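Local coordinates for ABC-type branched-chain amino acid transport systems periplasmic component-like protein (Thermomonospora curvata, PDB 4N03), which probably binds fatty acids as the extracytoplasmic substrate-binding component of an ABC transporter, and here carries palmitic acid, at residues Q57-E63 with G314-S319; G281-S285 with L307-V312; L288-L294 with D351-T355. The contacts are given in a common frame with arbitrary orientation. Residues are numbered along the deposited sequence.

In this two-lobed periplasmic binding protein of the leucine-binding family, contacts 1 and 2 use successive parts of helix 309-330, and contact 3 packs against it. The centres of contacts 1 and 2 are about 14 Å apart; that of contact 3 is about 13 Å from contact 1's and about 10 Å from contact 2's. Contact 3 touches contact 1 where Tyr315 CG meets Leu294 CD1 at 3.5 Å, and contact 2 where Met284 O meets Ile291 CG2 at 3.3 Å. Contact 2 reaches the ligand, with Gly281 N 3.8 Å from palmitic acid CE. Thr355 of contact 3 also touches palmitic acid. Gly314 of contact 1 has its CA about 8 Å from the nearest ligand atom.

Contact 1. Residues Q57-E63 with G314-S319; sequences QQLYYEE and GYGGAS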
loop_
_atom_site.group_PDB
_atom_site.type_symbol
_atom_site.label_atom_id
_atom_site.label_comp_id
_atom_site.label_asym_id
_atom_site.label_seq_id
_atom_site.Cartn_x
_atom_site.Cartn_y
_atom_site.Cartn_z
ATOM N N GLN A 57 3.616 12.725 2.218
ATOM C CA GLN A 57 3.700 12.861 3.678
ATOM C C GLN A 57 4.335 14.223 4.023
ATOM O O GLN A 57 3.818 14.902 4.902
ATOM C CB GLN A 57 4.528 11.733 4.295
ATOM C CG GLN A 57 3.844 10.367 4.244
ATOM C CD GLN A 57 3.828 9.640 5.548
ATOM O OE1 GLN A 57 4.536 9.956 6.490
ATOM N NE2 GLN A 57 3.014 8.581 5.603
ATOM N N GLN A 58 5.432 14.569 3.372
ATOM C CA GLN A 58 6.091 15.848 3.669
ATOM C C GLN A 58 5.114 17.040 3.353
ATOM O O GLN A 58 5.089 18.038 4.101
ATOM C CB GLN A 58 7.500 15.977 2.994
ATOM C CG GLN A 58 8.617 14.927 3.302
ATOM C CD GLN A 58 9.357 14.976 4.679
ATOM O OE1 GLN A 58 9.331 15.966 5.400
ATOM N NE2 GLN A 58 10.039 13.875 5.031
ATOM N N LEU A 59 4.328 16.940 2.309
ATOM C CA LEU A 59 3.340 17.953 2.004
ATOM C C LEU A 59 2.352 18.121 3.144
ATOM O O LEU A 59 2.091 19.262 3.601
ATOM C CB LEU A 59 2.591 17.575 0.725
ATOM C CG LEU A 59 1.473 18.553 0.328
ATOM C CD1 LEU A 59 1.910 19.950 0.003
ATOM C CD2 LEU A 59 0.677 17.961 -0.824
ATOM N N TYR A 60 1.819 17.010 3.630
ATOM C CA TYR A 60 0.881 17.053 4.742
ATOM C C TYR A 60 1.545 17.716 5.986
ATOM O O TYR A 60 0.966 18.590 6.628
ATOM C CB TYR A 60 0.389 15.615 5.082
ATOM C CG TYR A 60 -0.902 15.604 5.874
ATOM C CD1 TYR A 60 -0.921 15.891 7.245
ATOM C CD2 TYR A 60 -2.111 15.330 5.265
ATOM C CE1 TYR A 60 -2.132 15.920 7.944
ATOM C CE2 TYR A 60 -3.299 15.376 5.932
ATOM C CZ TYR A 60 -3.307 15.644 7.290
ATOM O OH TYR A 60 -4.506 15.701 7.939
ATOM N N TYR A 61 2.742 17.261 6.346
ATOM C CA TYR A 61 3.391 17.760 7.552
ATOM C C TYR A 61 3.714 19.250 7.388
ATOM O O TYR A 61 3.597 19.990 8.356
ATOM C CB TYR A 61 4.655 16.980 7.907
ATOM C CG TYR A 61 4.417 15.497 8.113
ATOM C CD1 TYR A 61 3.274 15.030 8.749
ATOM C CD2 TYR A 61 5.289 14.566 7.619
ATOM C CE1 TYR A 61 3.029 13.687 8.905
ATOM C CE2 TYR A 61 5.046 13.189 7.789
ATOM C CZ TYR A 61 3.903 12.762 8.411
ATOM O OH TYR A 61 3.581 11.434 8.555
ATOM N N GLU A 62 4.133 19.684 6.207
ATOM C CA GLU A 62 4.342 21.123 5.965
ATOM C C GLU A 62 3.037 21.893 6.196
ATOM O O GLU A 62 3.068 23.012 6.782
ATOM C CB GLU A 62 4.881 21.346 4.553
ATOM C CG GLU A 62 4.889 22.803 4.083
ATOM C CD GLU A 62 5.226 22.925 2.594
ATOM O OE1 GLU A 62 6.435 22.963 2.272
ATOM O OE2 GLU A 62 4.275 22.978 1.750
ATOM N N GLU A 63 1.924 21.465 5.645
ATOM C CA GLU A 63 0.633 22.123 5.861
ATOM C C GLU A 63 0.290 22.216 7.352
ATOM O O GLU A 63 -0.164 23.259 7.829
ATOM C CB GLU A 63 -0.482 21.389 5.118
ATOM C CG GLU A 63 -0.339 21.508 3.611
ATOM C CD GLU A 63 -1.236 20.567 2.818
ATOM O OE1 GLU A 63 -1.827 19.600 3.385
ATOM O OE2 GLU A 63 -1.322 20.793 1.570
ATOM N N GLY A 314 0.391 8.246 0.649
ATOM C CA GLY A 314 1.204 8.968 1.612
ATOM C C GLY A 314 0.431 10.052 2.326
ATOM O O GLY A 314 0.612 10.244 3.525
ATOM N N TYR A 315 -0.379 10.826 1.615
ATOM C CA TYR A 315 -1.138 11.874 2.266
ATOM C C TYR A 315 -2.053 11.261 3.324
ATOM O O TYR A 315 -2.173 11.774 4.410
ATOM C CB TYR A 315 -1.937 12.635 1.209
ATOM C CG TYR A 315 -2.310 14.054 1.578
ATOM C CD1 TYR A 315 -1.345 15.025 1.655
ATOM C CD2 TYR A 315 -3.587 14.382 1.821
ATOM C CE1 TYR A 315 -1.677 16.385 1.900
ATOM C CE2 TYR A 315 -3.942 15.700 2.093
ATOM C CZ TYR A 315 -2.974 16.675 2.177
ATOM O OH TYR A 315 -3.356 18.016 2.379
ATOM N N GLY A 316 -2.680 10.142 2.985
ATOM C CA GLY A 316 -3.519 9.443 3.939
ATOM C C GLY A 316 -2.789 8.953 5.161
ATOM O O GLY A 316 -3.347 9.016 6.267
ATOM N N GLY A 317 -1.583 8.432 5.000
ATOM C CA GLY A 317 -0.840 7.965 6.166
ATOM C C GLY A 317 -0.475 9.092 7.098
ATOM O O GLY A 317 -0.551 9.002 8.322
ATOM N N ALA A 318 -0.067 10.242 6.515
ATOM C CA ALA A 318 0.221 11.428 7.296
ATOM C C ALA A 318 -1.044 11.885 8.043
ATOM O O ALA A 318 -0.979 12.275 9.207
ATOM C CB ALA A 318 0.784 12.519 6.415
ATOM N N SER A 319 -2.170 11.850 7.379
ATOM C CA SER A 319 -3.430 12.235 7.996
ATOM C C SER A 319 -3.702 11.348 9.230
ATOM O O SER A 319 -4.121 11.819 10.288
ATOM C CB SER A 319 -4.560 12.070 7.004
ATOM O OG SER A 319 -5.794 12.402 7.593
HETATM O O HOH W 1 -5.136 14.560 10.371
HETATM O O HOH W 2 -7.037 14.387 6.403
#
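Two helices of one lobe of the periplasmic binding fold, the lobe built on the four-stranded parallel sheet, pack here with their axes 8.0 Å apart and crossing at -42°. The CA atoms come closest at Gly314, 5.1 Å from Gln57 CA, and Gly314 O meets Gln57 CG at 3.3 Å. Tyr315 then reaches across. Its ring face receives the edge of Tyr60 in a T-shaped stack (centroids 4.8 Å apart, planes at 67°), Leu59 CD2 touches its CE1 at 3.9 Å, and its hydroxyl OH donates a very short hydrogen bond, 2.4 Å, to Glu63 OE1. At Gly317 the lack of a side chain makes room for the Gln57 amide: an ideal CB would fall 2.9 Å from Gln57 NE2, a clash. That amide nitrogen hydrogen-bonds to Pro104 O, while Gln57 OE1 accepts from Tyr61 OH at 2.7 Å. Ala318 CB packs against both Tyr60 CB (3.4 Å) and Tyr61 CE1 (3.6 Å). Ser319 CA lies over a face of the Tyr60 ring, 3.5 Å from CZ, and two waters bridge Tyr60 OH to Ser319, water 1 at its O (2.9 Å) and water 2 at its OG (2.6 Å).

Contact 2. Residues G281-S285 with L307-V312; sequences GAPMS and LDSGVV. With PLM (palmitic acid), chain B.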
loop_
_atom_site.group_PDB
_atom_site.type_symbol
_atom_site.label_atom_id
_atom_site.label_comp_id
_atom_site.label_asym_id
_atom_site.label_seq_id
_atom_site.Cartn_x
_atom_site.Cartn_y
_atom_site.Cartn_z
ATOM N N GLY A 281 -7.205 1.570 -2.564
ATOM C CA GLY A 281 -7.009 3.008 -2.683
ATOM C C GLY A 281 -7.612 3.606 -3.936
ATOM O O GLY A 281 -7.526 3.040 -5.011
ATOM N N ALA A 282 -8.220 4.771 -3.767
ATOM C CA ALA A 282 -8.755 5.479 -4.904
ATOM C C ALA A 282 -7.601 6.113 -5.710
ATOM O O ALA A 282 -6.608 6.555 -5.118
ATOM C CB ALA A 282 -9.676 6.574 -4.443
ATOM N N PRO A 283 -7.735 6.124 -7.034
ATOM C CA PRO A 283 -6.760 6.834 -7.825
ATOM C C PRO A 283 -7.013 8.372 -7.787
ATOM O O PRO A 283 -8.061 8.830 -7.344
ATOM C CB PRO A 283 -6.989 6.258 -9.210
ATOM C CG PRO A 283 -8.447 5.991 -9.253
ATOM C CD PRO A 283 -8.793 5.568 -7.850
HETATM N N MSE A 284 -6.064 9.148 -8.313
HETATM C CA MSE A 284 -6.118 10.641 -8.304
HETATM C C MSE A 284 -7.196 11.200 -9.191
HETATM O O MSE A 284 -7.441 12.399 -9.158
HETATM C CB MSE A 284 -4.730 11.173 -8.600
HETATM C CG MSE A 284 -3.753 10.741 -7.514
HETATM SE SE MSE A 284 -3.040 12.197 -6.463
HETATM C CE MSE A 284 -4.710 13.007 -5.890
ATOM N N SER A 285 -7.811 10.390 -10.026
ATOM C CA SER A 285 -8.918 10.765 -10.888
ATOM C C SER A 285 -10.280 10.598 -10.261
ATOM O O SER A 285 -11.285 10.960 -10.847
ATOM C CB SER A 285 -8.840 9.960 -12.161
ATOM O OG SER A 285 -8.967 8.589 -11.836
ATOM N N LEU A 307 1.704 12.873 -10.575
ATOM C CA LEU A 307 0.723 12.376 -9.640
ATOM C C LEU A 307 0.563 10.870 -9.822
ATOM O O LEU A 307 0.659 10.371 -10.934
ATOM C CB LEU A 307 -0.620 13.060 -9.823
ATOM C CG LEU A 307 -0.650 14.546 -9.485
ATOM C CD1 LEU A 307 -1.948 15.116 -9.972
ATOM C CD2 LEU A 307 -0.512 14.785 -7.996
ATOM N N ASP A 308 0.309 10.114 -8.737
ATOM C CA ASP A 308 0.110 8.686 -8.787
ATOM C C ASP A 308 -0.616 8.265 -7.536
ATOM O O ASP A 308 -0.898 9.080 -6.655
ATOM C CB ASP A 308 1.432 7.949 -9.015
ATOM C CG ASP A 308 2.419 8.064 -7.889
ATOM O OD1 ASP A 308 2.002 8.155 -6.714
ATOM O OD2 ASP A 308 3.641 8.008 -8.178
ATOM N N SER A 309 -0.916 6.976 -7.437
ATOM C CA SER A 309 -1.737 6.493 -6.339
ATOM C C SER A 309 -0.919 6.459 -5.034
ATOM O O SER A 309 -1.487 6.459 -3.948
ATOM C CB SER A 309 -2.346 5.164 -6.713
ATOM O OG SER A 309 -3.283 5.335 -7.764
ATOM N N GLY A 310 0.416 6.492 -5.119
ATOM C CA GLY A 310 1.243 6.646 -3.957
ATOM C C GLY A 310 1.083 7.994 -3.272
ATOM O O GLY A 310 1.223 8.121 -2.051
ATOM N N VAL A 311 0.786 9.046 -4.046
ATOM C CA VAL A 311 0.502 10.347 -3.458
ATOM C C VAL A 311 -0.684 10.227 -2.478
ATOM O O VAL A 311 -0.658 10.764 -1.382
ATOM C CB VAL A 311 0.269 11.423 -4.545
ATOM C CG1 VAL A 311 -0.141 12.759 -3.916
ATOM C CG2 VAL A 311 1.524 11.603 -5.404
ATOM N N VAL A 312 -1.749 9.594 -2.943
ATOM C CA VAL A 312 -2.926 9.388 -2.096
ATOM C C VAL A 312 -2.560 8.609 -0.824
ATOM O O VAL A 312 -2.911 8.984 0.268
ATOM C CB VAL A 312 -4.063 8.648 -2.869
ATOM C CG1 VAL A 312 -5.313 8.597 -2.012
ATOM C CG2 VAL A 312 -4.379 9.350 -4.170
HETATM C C1 PLM B . 5.013 -5.097 -0.564
HETATM O O1 PLM B . 3.996 -5.254 0.162
HETATM O O2 PLM B . 6.168 -5.465 -0.258
HETATM C C2 PLM B . 4.873 -4.257 -1.812
HETATM C C3 PLM B . 4.951 -2.732 -1.368
HETATM C C4 PLM B . 4.606 -1.770 -2.482
HETATM C C5 PLM B . 4.744 -0.343 -2.077
HETATM C C6 PLM B . 4.326 0.750 -3.083
HETATM C C7 PLM B . 2.869 1.137 -2.871
HETATM C C8 PLM B . 2.276 2.054 -3.905
HETATM C C9 PLM B . 0.944 2.680 -3.534
HETATM C CA PLM B . -0.304 1.871 -3.958
HETATM C CB PLM B . -1.561 2.497 -3.232
HETATM C CC PLM B . -2.371 1.411 -2.466
HETATM C CD PLM B . -3.237 1.950 -1.346
HETATM C CE PLM B . -4.027 0.932 -0.534
HETATM C CF PLM B . -4.320 1.471 0.874
HETATM C CG PLM B . -5.560 2.341 0.976
HETATM O O HOH W 3 -4.416 5.132 -3.903
HETATM O O HOH W 4 -3.728 7.645 -9.297
#
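Gly281 N starts the segment beside the ligand, 3.8 Å from palmitic acid CE; a CB here would clash with ligand CD at 3.0 Å. Ala282 O faces the helix start, touching Val312 CG2 at 3.7 Å and accepting from water 3 (2.9 Å), which also donates to Ser309 O (3.2 Å). The segment follows strand 275-279 of the seven-stranded sheet and leads to helix 289-301, consistent with an interlobe crossover of the type I periplasmic binding fold. Pro283 and Ser309 have the nearest CA atoms, 5.2 Å apart, with Pro283 CA 3.8 Å from Ser309 OG. Met284, present as selenomethionine, buries the most surface: CG touches Asp308 O (3.4 Å) and Val312 CG2 (3.7 Å), and SE lies 3.9 Å from both Leu307 CD2 and Val311 CG1. Water 4 joins Met284 N (2.9 Å) to Ser309 OG (2.8 Å). Asp308 is the N-cap of helix 309-330, OD1 accepting from Val311 N at 3.1 Å while OD2 is hydrogen-bonded to Ser52 OG.

Contact 3. Residues L288-L294 with D351-T355; sequences LPAIKKL and DGLGT
In this periplasmic binding fold a glycine-rich loop, 351-355, lies against the first turns of the helix that starts at Pro289, with Leu288 at the N-cap position. An Asx turn shapes the loop: Asp351 (phi/psi -79/4) accepts at OD1 from Leu353 N (2.9 Å), and Leu353 itself sits at -98/7. Gly352 (81/2) and Gly354 (104/8) have positive phi, where a CB would jam against the preceding carbonyl; one on Gly352 would also press on Ala290 CB at 3.2 Å. Ala290 CA is 5.5 Å from Gly352 CA, and Ile291 CA 5.7 Å from Leu353 CA. The main bump is Leu353 (chi1 m, chi2 t): although CA-to-CB points away, its CD2 enters a hollow lined by Ala290 CB (3.8 Å), Ile291 CD1 (3.9 Å; chi1 and chi2 both m) and Leu294 CD2 (4.2 Å). In return Leu288 (m, t) lays CD1 3.7 Å from both Gly352 O and Gly354 N, and Ala290 CB presses on Gly352 O at 3.4 Å. Water 5 bridges Ala290 N (2.9 Å) and Gly352 O (2.7 Å). Helix 309-330 packs alongside, Val312 touching Ile291 and Leu353; Gly354 O is hydrogen-bonded to Tyr371 OH on strand 370-375.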
loop_
_atom_site.group_PDB
_atom_site.type_symbol
_atom_site.label_atom_id
_atom_site.label_comp_id
_atom_site.label_asym_id
_atom_site.label_seq_id
_atom_site.Cartn_x
_atom_site.Cartn_y
_atom_site.Cartn_z
ATOM N N LEU A 288 -13.766 12.971 -5.887
ATOM C CA LEU A 288 -13.867 13.264 -4.464
ATOM C C LEU A 288 -13.194 14.599 -4.198
ATOM O O LEU A 288 -12.098 14.819 -4.653
ATOM C CB LEU A 288 -13.174 12.174 -3.658
ATOM C CG LEU A 288 -13.750 10.762 -3.710
ATOM C CD1 LEU A 288 -12.816 9.796 -3.021
ATOM C CD2 LEU A 288 -15.128 10.607 -3.103
ATOM N N PRO A 289 -13.836 15.458 -3.402
ATOM C CA PRO A 289 -13.240 16.784 -3.159
ATOM C C PRO A 289 -11.849 16.746 -2.555
ATOM O O PRO A 289 -10.972 17.503 -2.962
ATOM C CB PRO A 289 -14.245 17.456 -2.213
ATOM C CG PRO A 289 -15.513 16.772 -2.484
ATOM C CD PRO A 289 -15.202 15.381 -2.873
ATOM N N ALA A 290 -11.574 15.808 -1.646
ATOM C CA ALA A 290 -10.258 15.779 -1.026
ATOM C C ALA A 290 -9.200 15.311 -2.010
ATOM O O ALA A 290 -8.042 15.702 -1.888
ATOM C CB ALA A 290 -10.237 14.900 0.204
ATOM N N ILE A 291 -9.600 14.448 -2.951
ATOM C CA ILE A 291 -8.661 13.983 -3.983
ATOM C C ILE A 291 -8.278 15.143 -4.911
ATOM O O ILE A 291 -7.115 15.328 -5.222
ATOM C CB ILE A 291 -9.284 12.836 -4.796
ATOM C CG1 ILE A 291 -9.357 11.586 -3.968
ATOM C CG2 ILE A 291 -8.564 12.576 -6.108
ATOM C CD1 ILE A 291 -8.068 10.796 -3.753
ATOM N N LYS A 292 -9.280 15.888 -5.361
ATOM C CA LYS A 292 -9.040 17.071 -6.217
ATOM C C LYS A 292 -8.146 18.107 -5.519
ATOM O O LYS A 292 -7.193 18.653 -6.102
ATOM C CB LYS A 292 -10.389 17.652 -6.621
ATOM C CG LYS A 292 -11.182 16.783 -7.568
ATOM C CD LYS A 292 -12.575 17.309 -7.887
ATOM C CE LYS A 292 -13.443 16.240 -8.533
ATOM N NZ LYS A 292 -12.943 15.817 -9.876
ATOM N N LYS A 293 -8.424 18.368 -4.258
ATOM C CA LYS A 293 -7.607 19.283 -3.463
ATOM C C LYS A 293 -6.163 18.817 -3.339
ATOM O O LYS A 293 -5.207 19.605 -3.442
ATOM C CB LYS A 293 -8.263 19.514 -2.113
ATOM C CG LYS A 293 -7.577 20.478 -1.169
ATOM C CD LYS A 293 -8.363 20.592 0.141
ATOM C CE LYS A 293 -7.891 21.793 0.947
ATOM N NZ LYS A 293 -8.732 22.002 2.160
ATOM N N LEU A 294 -5.989 17.517 -3.085
ATOM C CA LEU A 294 -4.660 16.921 -2.996
ATOM C C LEU A 294 -3.916 17.035 -4.328
ATOM O O LEU A 294 -2.742 17.336 -4.373
ATOM C CB LEU A 294 -4.791 15.488 -2.513
ATOM C CG LEU A 294 -3.500 14.664 -2.537
ATOM C CD1 LEU A 294 -2.407 15.320 -1.716
ATOM C CD2 LEU A 294 -3.776 13.267 -2.022
ATOM N N ASP A 351 -10.912 9.897 5.752
ATOM C CA ASP A 351 -10.151 11.101 5.407
ATOM C C ASP A 351 -10.614 11.756 4.100
ATOM O O ASP A 351 -10.028 12.764 3.661
ATOM C CB ASP A 351 -8.637 10.754 5.368
ATOM C CG ASP A 351 -8.265 9.753 4.288
ATOM O OD1 ASP A 351 -9.046 9.433 3.416
ATOM O OD2 ASP A 351 -7.091 9.249 4.305
ATOM N N GLY A 352 -11.660 11.252 3.479
ATOM C CA GLY A 352 -12.145 11.786 2.233
ATOM C C GLY A 352 -11.416 11.341 0.997
ATOM O O GLY A 352 -11.750 11.814 -0.093
ATOM N N LEU A 353 -10.430 10.467 1.132
ATOM C CA LEU A 353 -9.617 10.033 0.032
ATOM C C LEU A 353 -10.039 8.710 -0.570
ATOM O O LEU A 353 -9.346 8.189 -1.436
ATOM C CB LEU A 353 -8.166 9.952 0.480
ATOM C CG LEU A 353 -7.548 11.275 0.908
ATOM C CD1 LEU A 353 -6.162 11.017 1.474
ATOM C CD2 LEU A 353 -7.448 12.292 -0.200
ATOM N N GLY A 354 -11.175 8.182 -0.119
ATOM C CA GLY A 354 -11.773 7.027 -0.782
ATOM C C GLY A 354 -11.611 5.679 -0.087
ATOM O O GLY A 354 -12.012 4.687 -0.683
ATOM N N THR A 355 -11.094 5.650 1.129
ATOM C CA THR A 355 -10.913 4.371 1.836
ATOM C C THR A 355 -11.261 4.525 3.318
ATOM O O THR A 355 -10.397 4.608 4.165
ATOM C CB THR A 355 -9.460 3.894 1.693
ATOM O OG1 THR A 355 -9.001 3.963 0.332
ATOM C CG2 THR A 355 -9.302 2.461 2.168
HETATM O O HOH W 5 -13.419 13.903 -0.371
#